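Benzoylformate decarboxylase (Mycobacterium smegmatis, PDB 4Q9D) is a thiamine pyrophosphate-dependent enzyme whose chain combines two cofactor-binding domains with a central Rossmann-like domain and carries a magnesium ion. Local coordinates at residues 191-196 against 312-317; 208-213 against 316-321; 215-220 against 241-246. All blocks are in the same frame, centred on the assembly; numbering follows the deposited sequence.

Contact 1. Residues 191-196 against 312-317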
ATOM      1  N   ALA B 191      -9.529 -18.058  33.602  1.00 25.36           N
ATOM      2  CA  ALA B 191     -10.333 -18.646  34.683  1.00 26.88           C
ATOM      3  C   ALA B 191     -11.817 -18.610  34.320  1.00 28.36           C
ATOM      4  O   ALA B 191     -12.546 -19.556  34.594  1.00 30.82           O
ATOM      5  CB  ALA B 191     -10.077 -17.947  36.052  1.00 26.28           C
ATOM      6  N   GLN B 192     -12.269 -17.532  33.684  1.00 29.37           N
ATOM      7  CA  GLN B 192     -13.652 -17.506  33.222  1.00 24.22           C
ATOM      8  C   GLN B 192     -13.916 -18.635  32.232  1.00 29.92           C
ATOM      9  O   GLN B 192     -14.978 -19.246  32.282  1.00 29.09           O
ATOM     10  CB  GLN B 192     -14.021 -16.162  32.577  1.00 32.88           C
ATOM     11  CG  GLN B 192     -14.286 -15.032  33.568  1.00 44.78           C
ATOM     12  CD  GLN B 192     -14.248 -13.624  32.939  1.00 51.63           C
ATOM     13  OE1 GLN B 192     -14.129 -13.455  31.713  1.00 39.79           O
ATOM     14  NE2 GLN B 192     -14.329 -12.604  33.797  1.00 48.81           N
ATOM     15  N   PHE B 193     -12.975 -18.871  31.308  1.00 25.59           N
ATOM     16  CA  PHE B 193     -13.133 -19.928  30.305  1.00 32.17           C
ATOM     17  C   PHE B 193     -13.209 -21.307  30.985  1.00 29.22           C
ATOM     18  O   PHE B 193     -13.999 -22.175  30.593  1.00 29.89           O
ATOM     19  CB  PHE B 193     -11.989 -19.910  29.264  1.00 22.04           C
ATOM     20  CG  PHE B 193     -12.169 -18.883  28.127  1.00 28.96           C
ATOM     21  CD1 PHE B 193     -12.965 -17.752  28.288  1.00 20.07           C
ATOM     22  CD2 PHE B 193     -11.528 -19.072  26.894  1.00 21.35           C
ATOM     23  CE1 PHE B 193     -13.121 -16.809  27.245  1.00 26.34           C
ATOM     24  CE2 PHE B 193     -11.670 -18.134  25.827  1.00 24.61           C
ATOM     25  CZ  PHE B 193     -12.463 -16.999  26.003  1.00 24.86           C
ATOM     26  N   ALA B 194     -12.347 -21.517  31.974  1.00 25.97           N
ATOM     27  CA  ALA B 194     -12.316 -22.777  32.711  1.00 28.97           C
ATOM     28  C   ALA B 194     -13.652 -23.034  33.395  1.00 29.48           C
ATOM     29  O   ALA B 194     -14.129 -24.160  33.421  1.00 31.95           O
ATOM     30  CB  ALA B 194     -11.194 -22.774  33.746  1.00 28.28           C
ATOM     31  N   GLU B 195     -14.249 -21.989  33.953  1.00 26.68           N
ATOM     32  CA  GLU B 195     -15.545 -22.134  34.588  1.00 33.73           C
ATOM     33  C   GLU B 195     -16.585 -22.559  33.558  1.00 43.15           C
ATOM     34  O   GLU B 195     -17.449 -23.374  33.853  1.00 30.28           O
ATOM     35  CB  GLU B 195     -15.987 -20.834  35.272  1.00 32.69           C
ATOM     36  CG  GLU B 195     -15.396 -20.598  36.658  1.00 55.95           C
ATOM     37  CD  GLU B 195     -15.686 -21.749  37.638  1.00 78.37           C
ATOM     38  OE1 GLU B 195     -16.757 -22.406  37.530  1.00 73.89           O
ATOM     39  OE2 GLU B 195     -14.825 -22.009  38.511  1.00 75.07           O
ATOM     40  N   ARG B 196     -16.513 -21.998  32.355  1.00 32.18           N
ATOM     41  CA  ARG B 196     -17.500 -22.316  31.325  1.00 28.57           C
ATOM     42  C   ARG B 196     -17.316 -23.784  30.889  1.00 25.30           C
ATOM     43  O   ARG B 196     -18.276 -24.493  30.584  1.00 30.90           O
ATOM     44  CB  ARG B 196     -17.338 -21.381  30.123  1.00 28.67           C
ATOM     45  CG  ARG B 196     -18.180 -21.776  28.895  1.00 29.81           C
ATOM     46  CD  ARG B 196     -19.661 -21.525  29.179  1.00 33.94           C
ATOM     47  NE  ARG B 196     -20.559 -22.011  28.140  1.00 28.60           N
ATOM     48  CZ  ARG B 196     -20.983 -23.268  28.060  1.00 39.50           C
ATOM     49  NH1 ARG B 196     -20.566 -24.162  28.961  1.00 27.61           N
ATOM     50  NH2 ARG B 196     -21.824 -23.629  27.087  1.00 34.43           N
ATOM     51  N   ASP B 312     -16.456 -16.817  21.954  1.00 25.46           N
ATOM     52  CA  ASP B 312     -15.668 -15.949  22.818  1.00 22.52           C
ATOM     53  C   ASP B 312     -14.228 -16.418  22.756  1.00 23.83           C
ATOM     54  O   ASP B 312     -13.949 -17.619  22.878  1.00 22.63           O
ATOM     55  CB  ASP B 312     -16.206 -15.991  24.260  1.00 22.32           C
ATOM     56  CG  ASP B 312     -17.618 -15.474  24.348  1.00 25.61           C
ATOM     57  OD1 ASP B 312     -17.843 -14.265  24.100  1.00 30.54           O
ATOM     58  OD2 ASP B 312     -18.515 -16.272  24.645  1.00 30.66           O
ATOM     59  N   SER B 313     -13.308 -15.474  22.586  1.00 21.61           N
ATOM     60  CA  SER B 313     -11.919 -15.838  22.363  1.00 21.12           C
ATOM     61  C   SER B 313     -10.996 -15.170  23.372  1.00 21.00           C
ATOM     62  O   SER B 313     -11.349 -14.170  23.993  1.00 23.77           O
ATOM     63  CB  SER B 313     -11.493 -15.396  20.954  1.00 22.07           C
ATOM     64  OG  SER B 313     -11.709 -13.992  20.795  1.00 25.34           O
ATOM     65  N   LEU B 314      -9.795 -15.718  23.511  1.00 23.00           N
ATOM     66  CA  LEU B 314      -8.751 -15.032  24.236  1.00 29.03           C
ATOM     67  C   LEU B 314      -7.420 -15.286  23.543  1.00 22.37           C
ATOM     68  O   LEU B 314      -7.245 -16.303  22.885  1.00 23.93           O
ATOM     69  CB  LEU B 314      -8.709 -15.458  25.715  1.00 27.25           C
ATOM     70  CG  LEU B 314      -8.191 -16.816  26.176  1.00 22.58           C
ATOM     71  CD1 LEU B 314      -6.687 -16.846  26.185  1.00 22.66           C
ATOM     72  CD2 LEU B 314      -8.726 -17.132  27.597  1.00 24.15           C
ATOM     73  N   VAL B 315      -6.501 -14.347  23.702  1.00 21.81           N
ATOM     74  CA  VAL B 315      -5.195 -14.407  23.045  1.00 21.23           C
ATOM     75  C   VAL B 315      -4.188 -14.831  24.076  1.00 24.15           C
ATOM     76  O   VAL B 315      -4.203 -14.326  25.211  1.00 22.59           O
ATOM     77  CB  VAL B 315      -4.765 -13.022  22.493  1.00 22.28           C
ATOM     78  CG1 VAL B 315      -3.369 -13.096  21.948  1.00 16.15           C
ATOM     79  CG2 VAL B 315      -5.774 -12.519  21.424  1.00 19.28           C
ATOM     80  N   GLY B 316      -3.336 -15.776  23.699  1.00 19.91           N
ATOM     81  CA  GLY B 316      -2.260 -16.208  24.568  1.00 22.93           C
ATOM     82  C   GLY B 316      -1.578 -17.398  23.951  1.00 24.12           C
ATOM     83  O   GLY B 316      -2.163 -18.073  23.093  1.00 24.29           O
ATOM     84  N   ASP B 317      -0.352 -17.660  24.380  1.00 18.96           N
ATOM     85  CA  ASP B 317       0.375 -18.844  23.949  1.00 23.49           C
ATOM     86  C   ASP B 317      -0.424 -20.108  24.270  1.00 23.66           C
ATOM     87  O   ASP B 317      -0.928 -20.251  25.379  1.00 22.84           O
ATOM     88  CB  ASP B 317       1.724 -18.894  24.662  1.00 21.15           C
ATOM     89  CG  ASP B 317       2.568 -20.081  24.240  1.00 25.99           C
ATOM     90  OD1 ASP B 317       3.359 -19.939  23.260  1.00 25.22           O
ATOM     91  OD2 ASP B 317       2.451 -21.158  24.892  1.00 22.03           O
TER

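Contact 2. Residues 208-213 against 316-321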
ATOM      1  N   GLY B 208      -5.358 -27.508  17.240  1.00 21.87           N
ATOM      2  CA  GLY B 208      -4.872 -27.150  15.920  1.00 20.62           C
ATOM      3  C   GLY B 208      -3.362 -26.976  15.864  1.00 25.26           C
ATOM      4  O   GLY B 208      -2.652 -27.208  16.851  1.00 22.42           O
ATOM      5  N   PRO B 209      -2.863 -26.570  14.693  1.00 24.58           N
ATOM      6  CA  PRO B 209      -1.419 -26.488  14.426  1.00 19.92           C
ATOM      7  C   PRO B 209      -0.608 -25.612  15.403  1.00 20.10           C
ATOM      8  O   PRO B 209       0.591 -25.864  15.525  1.00 19.81           O
ATOM      9  CB  PRO B 209      -1.355 -25.868  13.029  1.00 19.45           C
ATOM     10  CG  PRO B 209      -2.677 -26.295  12.360  1.00 21.34           C
ATOM     11  CD  PRO B 209      -3.688 -26.289  13.496  1.00 21.01           C
ATOM     12  N   GLU B 210      -1.206 -24.608  16.058  1.00 19.85           N
ATOM     13  CA  GLU B 210      -0.413 -23.758  16.955  1.00 19.88           C
ATOM     14  C   GLU B 210       0.140 -24.575  18.097  1.00 23.39           C
ATOM     15  O   GLU B 210       1.151 -24.207  18.705  1.00 22.71           O
ATOM     16  CB  GLU B 210      -1.229 -22.608  17.536  1.00 17.73           C
ATOM     17  CG  GLU B 210      -1.670 -21.565  16.529  1.00 21.69           C
ATOM     18  CD  GLU B 210      -2.351 -20.397  17.231  1.00 27.80           C
ATOM     19  OE1 GLU B 210      -3.557 -20.208  17.030  1.00 33.12           O
ATOM     20  OE2 GLU B 210      -1.685 -19.695  18.012  1.00 32.65           O
ATOM     21  N   VAL B 211      -0.535 -25.674  18.414  1.00 23.25           N
ATOM     22  CA  VAL B 211      -0.143 -26.474  19.584  1.00 22.05           C
ATOM     23  C   VAL B 211       1.191 -27.144  19.335  1.00 20.65           C
ATOM     24  O   VAL B 211       2.111 -27.029  20.143  1.00 24.61           O
ATOM     25  CB  VAL B 211      -1.273 -27.470  19.994  1.00 22.12           C
ATOM     26  CG1 VAL B 211      -0.826 -28.392  21.109  1.00 20.55           C
ATOM     27  CG2 VAL B 211      -2.496 -26.681  20.433  1.00 17.19           C
ATOM     28  N   ASP B 212       1.318 -27.810  18.195  1.00 20.25           N
ATOM     29  CA  ASP B 212       2.592 -28.422  17.835  1.00 18.40           C
ATOM     30  C   ASP B 212       3.695 -27.346  17.678  1.00 23.36           C
ATOM     31  O   ASP B 212       4.817 -27.537  18.131  1.00 21.42           O
ATOM     32  CB  ASP B 212       2.466 -29.255  16.543  1.00 20.43           C
ATOM     33  CG  ASP B 212       3.601 -30.254  16.380  1.00 25.17           C
ATOM     34  OD1 ASP B 212       3.969 -30.883  17.396  1.00 24.90           O
ATOM     35  OD2 ASP B 212       4.143 -30.398  15.259  1.00 25.17           O
ATOM     36  N   ARG B 213       3.375 -26.203  17.072  1.00 22.51           N
ATOM     37  CA  ARG B 213       4.386 -25.152  16.890  1.00 28.58           C
ATOM     38  C   ARG B 213       4.835 -24.551  18.217  1.00 22.84           C
ATOM     39  O   ARG B 213       5.961 -24.101  18.326  1.00 28.88           O
ATOM     40  CB  ARG B 213       3.909 -24.063  15.924  1.00 21.47           C
ATOM     41  CG  ARG B 213       3.691 -24.580  14.520  1.00 21.70           C
ATOM     42  CD  ARG B 213       3.574 -23.452  13.476  1.00 19.53           C
ATOM     43  NE  ARG B 213       3.675 -24.007  12.117  1.00 22.06           N
ATOM     44  CZ  ARG B 213       2.653 -24.079  11.261  1.00 22.24           C
ATOM     45  NH1 ARG B 213       1.448 -23.625  11.596  1.00 20.95           N
ATOM     46  NH2 ARG B 213       2.836 -24.602  10.055  1.00 20.76           N
ATOM     47  N   GLY B 316      -3.336 -15.776  23.699  1.00 19.91           N
ATOM     48  CA  GLY B 316      -2.260 -16.208  24.568  1.00 22.93           C
ATOM     49  C   GLY B 316      -1.578 -17.398  23.951  1.00 24.12           C
ATOM     50  O   GLY B 316      -2.163 -18.073  23.093  1.00 24.29           O
ATOM     51  N   ASP B 317      -0.352 -17.660  24.380  1.00 18.96           N
ATOM     52  CA  ASP B 317       0.375 -18.844  23.949  1.00 23.49           C
ATOM     53  C   ASP B 317      -0.424 -20.108  24.270  1.00 23.66           C
ATOM     54  O   ASP B 317      -0.928 -20.251  25.379  1.00 22.84           O
ATOM     55  CB  ASP B 317       1.724 -18.894  24.662  1.00 21.15           C
ATOM     56  CG  ASP B 317       2.568 -20.081  24.240  1.00 25.99           C
ATOM     57  OD1 ASP B 317       3.359 -19.939  23.260  1.00 25.22           O
ATOM     58  OD2 ASP B 317       2.451 -21.158  24.892  1.00 22.03           O
ATOM     59  N   VAL B 318      -0.538 -21.036  23.321  1.00 22.08           N
ATOM     60  CA  VAL B 318      -1.478 -22.146  23.525  1.00 24.53           C
ATOM     61  C   VAL B 318      -0.902 -23.150  24.513  1.00 23.23           C
ATOM     62  O   VAL B 318      -1.633 -23.833  25.221  1.00 25.03           O
ATOM     63  CB  VAL B 318      -1.896 -22.818  22.192  1.00 25.43           C
ATOM     64  CG1 VAL B 318      -2.667 -21.824  21.355  1.00 22.99           C
ATOM     65  CG2 VAL B 318      -0.663 -23.334  21.428  1.00 15.88           C
ATOM     66  N   GLY B 319       0.422 -23.214  24.567  1.00 20.11           N
ATOM     67  CA  GLY B 319       1.112 -24.064  25.524  1.00 25.02           C
ATOM     68  C   GLY B 319       0.870 -23.616  26.955  1.00 23.35           C
ATOM     69  O   GLY B 319       0.528 -24.423  27.823  1.00 28.06           O
ATOM     70  N   ILE B 320       1.039 -22.324  27.215  1.00 27.54           N
ATOM     71  CA  ILE B 320       0.742 -21.788  28.536  1.00 22.46           C
ATOM     72  C   ILE B 320      -0.736 -21.982  28.864  1.00 25.32           C
ATOM     73  O   ILE B 320      -1.097 -22.348  29.974  1.00 24.79           O
ATOM     74  CB  ILE B 320       1.093 -20.282  28.613  1.00 20.42           C
ATOM     75  CG1 ILE B 320       2.596 -20.102  28.436  1.00 22.37           C
ATOM     76  CG2 ILE B 320       0.644 -19.687  29.944  1.00 22.15           C
ATOM     77  CD1 ILE B 320       3.028 -18.644  28.428  1.00 28.95           C
ATOM     78  N   ALA B 321      -1.606 -21.700  27.900  1.00 23.69           N
ATOM     79  CA  ALA B 321      -3.032 -21.827  28.139  1.00 24.87           C
ATOM     80  C   ALA B 321      -3.410 -23.246  28.548  1.00 24.28           C
ATOM     81  O   ALA B 321      -4.186 -23.411  29.474  1.00 28.46           O
ATOM     82  CB  ALA B 321      -3.865 -21.375  26.906  1.00 18.53           C
TER

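Contact 3. Residues 215-220 against 241-246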
ATOM      1  N   GLY B 215       5.328 -26.415  20.813  1.00 25.64           N
ATOM      2  CA  GLY B 215       6.002 -27.478  21.573  1.00 19.15           C
ATOM      3  C   GLY B 215       5.061 -27.975  22.669  1.00 28.91           C
ATOM      4  O   GLY B 215       5.500 -28.467  23.697  1.00 27.88           O
ATOM      5  N   ALA B 216       3.749 -27.858  22.449  1.00 22.81           N
ATOM      6  CA  ALA B 216       2.776 -28.143  23.517  1.00 23.95           C
ATOM      7  C   ALA B 216       2.057 -29.499  23.354  1.00 20.58           C
ATOM      8  O   ALA B 216       0.967 -29.710  23.867  1.00 25.10           O
ATOM      9  CB  ALA B 216       1.764 -27.003  23.614  1.00 22.08           C
ATOM     10  N   TRP B 217       2.664 -30.410  22.611  1.00 25.40           N
ATOM     11  CA  TRP B 217       2.097 -31.741  22.413  1.00 26.83           C
ATOM     12  C   TRP B 217       1.699 -32.430  23.744  1.00 24.13           C
ATOM     13  O   TRP B 217       0.559 -32.898  23.922  1.00 27.37           O
ATOM     14  CB  TRP B 217       3.138 -32.563  21.674  1.00 22.95           C
ATOM     15  CG  TRP B 217       2.827 -33.967  21.400  1.00 27.42           C
ATOM     16  CD1 TRP B 217       3.055 -35.036  22.233  1.00 33.00           C
ATOM     17  CD2 TRP B 217       2.323 -34.514  20.175  1.00 27.86           C
ATOM     18  NE1 TRP B 217       2.698 -36.204  21.603  1.00 32.94           N
ATOM     19  CE2 TRP B 217       2.257 -35.918  20.338  1.00 23.69           C
ATOM     20  CE3 TRP B 217       1.913 -33.956  18.957  1.00 25.31           C
ATOM     21  CZ2 TRP B 217       1.796 -36.773  19.334  1.00 25.81           C
ATOM     22  CZ3 TRP B 217       1.460 -34.811  17.948  1.00 29.24           C
ATOM     23  CH2 TRP B 217       1.408 -36.218  18.149  1.00 26.90           C
ATOM     24  N   ASP B 218       2.635 -32.484  24.679  1.00 23.97           N
ATOM     25  CA  ASP B 218       2.370 -33.152  25.958  1.00 29.54           C
ATOM     26  C   ASP B 218       1.328 -32.410  26.768  1.00 30.24           C
ATOM     27  O   ASP B 218       0.458 -33.035  27.362  1.00 29.92           O
ATOM     28  CB  ASP B 218       3.671 -33.338  26.762  1.00 27.00           C
ATOM     29  CG  ASP B 218       4.624 -34.309  26.087  1.00 29.12           C
ATOM     30  OD1 ASP B 218       4.147 -35.159  25.311  1.00 36.01           O
ATOM     31  OD2 ASP B 218       5.836 -34.209  26.303  1.00 39.44           O
ATOM     32  N   ALA B 219       1.402 -31.078  26.787  1.00 25.93           N
ATOM     33  CA  ALA B 219       0.424 -30.309  27.540  1.00 26.32           C
ATOM     34  C   ALA B 219      -0.955 -30.488  26.949  1.00 21.03           C
ATOM     35  O   ALA B 219      -1.946 -30.467  27.673  1.00 27.98           O
ATOM     36  CB  ALA B 219       0.786 -28.815  27.587  1.00 26.64           C
ATOM     37  N   GLY B 220      -1.044 -30.647  25.633  1.00 25.64           N
ATOM     38  CA  GLY B 220      -2.353 -30.838  25.012  1.00 21.54           C
ATOM     39  C   GLY B 220      -2.936 -32.195  25.436  1.00 26.28           C
ATOM     40  O   GLY B 220      -4.122 -32.336  25.752  1.00 26.79           O
ATOM     41  N   SER B 241      -1.016 -31.897  16.105  1.00 23.34           N
ATOM     42  CA  SER B 241      -0.639 -31.457  17.442  1.00 29.72           C
ATOM     43  C   SER B 241      -1.108 -32.431  18.530  1.00 30.58           C
ATOM     44  O   SER B 241      -0.900 -32.185  19.716  1.00 27.87           O
ATOM     45  CB  SER B 241      -1.259 -30.070  17.708  1.00 23.74           C
ATOM     46  OG  SER B 241      -0.785 -29.075  16.801  1.00 25.31           O
ATOM     47  N   PHE B 242      -1.746 -33.527  18.132  1.00 29.10           N
ATOM     48  CA  PHE B 242      -2.295 -34.494  19.100  1.00 26.43           C
ATOM     49  C   PHE B 242      -2.204 -35.889  18.482  1.00 26.46           C
ATOM     50  O   PHE B 242      -2.567 -36.062  17.324  1.00 26.04           O
ATOM     51  CB  PHE B 242      -3.759 -34.136  19.383  1.00 23.18           C
ATOM     52  CG  PHE B 242      -4.446 -35.014  20.417  1.00 28.98           C
ATOM     53  CD1 PHE B 242      -4.237 -34.807  21.780  1.00 28.75           C
ATOM     54  CD2 PHE B 242      -5.340 -36.013  20.026  1.00 25.87           C
ATOM     55  CE1 PHE B 242      -4.887 -35.589  22.729  1.00 32.74           C
ATOM     56  CE2 PHE B 242      -5.997 -36.791  20.978  1.00 26.76           C
ATOM     57  CZ  PHE B 242      -5.761 -36.586  22.324  1.00 29.88           C
ATOM     58  N   PRO B 243      -1.748 -36.885  19.259  1.00 29.81           N
ATOM     59  CA  PRO B 243      -1.484 -38.237  18.722  1.00 28.93           C
ATOM     60  C   PRO B 243      -2.730 -38.840  18.087  1.00 27.59           C
ATOM     61  O   PRO B 243      -3.812 -38.870  18.681  1.00 26.47           O
ATOM     62  CB  PRO B 243      -0.984 -39.028  19.945  1.00 29.42           C
ATOM     63  CG  PRO B 243      -1.412 -38.239  21.141  1.00 27.22           C
ATOM     64  CD  PRO B 243      -1.589 -36.806  20.726  1.00 25.25           C
ATOM     65  N   GLU B 244      -2.595 -39.261  16.835  1.00 26.93           N
ATOM     66  CA  GLU B 244      -3.769 -39.673  16.084  1.00 31.68           C
ATOM     67  C   GLU B 244      -4.212 -41.112  16.429  1.00 27.46           C
ATOM     68  O   GLU B 244      -5.257 -41.583  15.958  1.00 25.59           O
ATOM     69  CB  GLU B 244      -3.497 -39.516  14.583  1.00 22.11           C
ATOM     70  CG  GLU B 244      -3.525 -38.069  14.079  1.00 27.03           C
ATOM     71  CD  GLU B 244      -3.535 -38.020  12.566  1.00 27.40           C
ATOM     72  OE1 GLU B 244      -2.476 -38.277  11.945  1.00 27.55           O
ATOM     73  OE2 GLU B 244      -4.621 -37.783  12.009  1.00 28.12           O
ATOM     74  N   ASP B 245      -3.396 -41.805  17.221  1.00 25.74           N
ATOM     75  CA  ASP B 245      -3.756 -43.118  17.776  1.00 34.24           C
ATOM     76  C   ASP B 245      -4.312 -43.012  19.200  1.00 39.37           C
ATOM     77  O   ASP B 245      -4.533 -44.020  19.835  1.00 30.58           O
ATOM     78  CB  ASP B 245      -2.542 -44.058  17.776  1.00 26.53           C
ATOM     79  CG  ASP B 245      -1.386 -43.518  18.611  1.00 37.37           C
ATOM     80  OD1 ASP B 245      -1.442 -42.338  19.017  1.00 40.75           O
ATOM     81  OD2 ASP B 245      -0.406 -44.252  18.841  1.00 43.82           O
ATOM     82  N   HIS B 246      -4.527 -41.795  19.706  1.00 35.21           N
ATOM     83  CA  HIS B 246      -5.098 -41.614  21.042  1.00 28.32           C
ATOM     84  C   HIS B 246      -6.579 -41.992  21.114  1.00 28.50           C
ATOM     85  O   HIS B 246      -7.343 -41.657  20.205  1.00 27.64           O
ATOM     86  CB  HIS B 246      -4.952 -40.153  21.490  1.00 25.82           C
ATOM     87  CG  HIS B 246      -5.030 -39.964  22.969  1.00 23.56           C
ATOM     88  ND1 HIS B 246      -6.228 -39.807  23.635  1.00 24.80           N
ATOM     89  CD2 HIS B 246      -4.054 -39.876  23.909  1.00 23.85           C
ATOM     90  CE1 HIS B 246      -5.989 -39.649  24.929  1.00 24.86           C
ATOM     91  NE2 HIS B 246      -4.679 -39.676  25.121  1.00 29.30           N
TER
HETATM   92  O   HOH W   1      -1.633 -32.550  22.313  1.00 27.04           O

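Contact 1. Residues 191-196 against 312-317
In the central Rossmann-like domain, helix 187-199 packs on 312-315, an outermost strand, within this chain, of the parallel sheet, through Phe193 facing Leu314. The short axes approach to 10.4 Å at 140° between their N-to-C directions, a separation bridged by side chains. Phe193 has CG anti to its carbonyl carbon (chi1 -82°), and its ring leans out from the helix to the strand. Leu314 CD2 lies over one ring face, 3.7 Å from the centroid of the Phe193 ring and 22° off its normal, which qualifies as a CH-pi contact. It is displaced toward the rim, closest to the CD2 side of the ring, with Phe193 CD2 and Leu314 CD2 3.5 Å apart. The ring's far end reaches strand backbone: Phe193 CZ is 3.5 Å from Ser313 C, which meets the ring at its edge. Asp312 O is equally near Phe193 CZ but comes in obliquely. Asp312 starts toward the helix, yet its carboxylate turns off to bond Ser178 of the second subunit, while Leu296 of strand 294-299 also touches Phe193. Separately, Ser313 bonds that subunit through its backbone. The contact is a helix packed over an end strand of a parallel sheet, as in alpha/beta Rossmann-like domains.

Contact 2. Residues 208-213 against 316-321
Val318, in the first turn of helix 318-328, points its side chain at the short helix 209-213, and its two methyls divide the work. From CB, with CG2 set between the backbone N and the carbonyl carbon (chi1 of CG1 -65°), the CG2 branch runs into the backbone of the opposite helix. Val318 CG2 lies 3.4 Å from Glu210 O and 3.7 Å from Val211 CA, and it also meets a side chain, with Val211 CG2 at 3.9 Å. The other branch is turned to the Glu210 side chain, Val318 CG1 grazing Glu210 CB at 4.2 Å and Glu210 OE2 at 4.1 Å. Glu210 and Val318 cross at about a right angle. The glutamate chain is extended beyond CG and carries its carboxylate on to Thr299 OG1 and Ala300 N, each bonded to one oxygen. Just before Val318 in the chain, Asp317 is the N-cap residue: Asp317 OD2 accepts from Ile320 N through its anti lone pair at 3.0 Å, at an angle of 157°. The contact itself is van der Waals packing of two methyls on a helix turn, including its carbonyl oxygen Glu210 O. Asp317 is bonded within its own helix start and Glu210 to Thr299 and Ala300, and neither bonds across the contact; the carboxylate of Glu210 is probably stabilised as a charge by its two bonds.

Contact 3. Residues 215-220 against 241-246
Trp217 lies along the backbone of residues 241-243, and the orientation of its indole decides which atoms meet. CG is anti to the backbone N (chi1 178°), and chi2 of -87° sets the indole plane about perpendicular to the plane of CA, CB and CG, with the six-membered ring lying along the loop backbone. One face receives Pro243: its CD sits 4.1 Å from the centroid of the Trp217 six-membered ring, 26° off the normal, a CH-pi contact displaced toward the rim. The two side chains are inclined to each other, and the nearest apolar pair is Trp217 CZ2 with Pro243 CB at 3.6 Å. Phe242 CA lies over the same face, also toward the rim. Along the benzo ring the backbone is followed closely. Trp217 CE3 approaches Ser241 O at 3.4 Å, in an oblique position. Farther round the ring, Trp217 CZ3 meets Phe242 N and Trp217 CH2 meets Pro243 N. The Phe242 side chain starts away from the helix, and its own ring has Pro243 CD over one face, so that this methylene is lodged between two aromatic groups. A water supplies the polar link, donating to both Trp217 O and Ser241 O, with each oxygen 2.7 Å from the water; it lies in plane at the edge of the Phe242 ring and bridges two carbonyl oxygens of buried residues. Around this core Pro394 also touches Trp217, and Phe242 reaches Ile221 and Ala224 farther along helix 217-227. The loop 241-246, between strand 231-233 and strand 249-252, is thereby laid against the beginning of helix 217-227, with helix 209-213 alongside at Ser241 and Ala216.

In the fold
From the N terminus, segment 191-196 of helix 187-199 opens the longest loop, which contact 1 closes at strand 312-315, 116 residues past the segment's end. Helix 209-213 follows strand 203-207 and opens the loop of contact 2, which ends at the same place in the chain: the two share Gly316 and Asp317, where the edge strand passes into helix 318-328. Contact 3, whose segments are 21 residues apart at their nearest ends, is nested inside both. It touches contact 2, since Ser241 OG probably bonds Gly208 O and Asp212 N, but stays about 6 Å from contact 1 at the nearest atoms. Together they tie helix 187-199 to strand 312-315, helix 209-213 to helix 318-328, and helix 217-227 to loop 241-246.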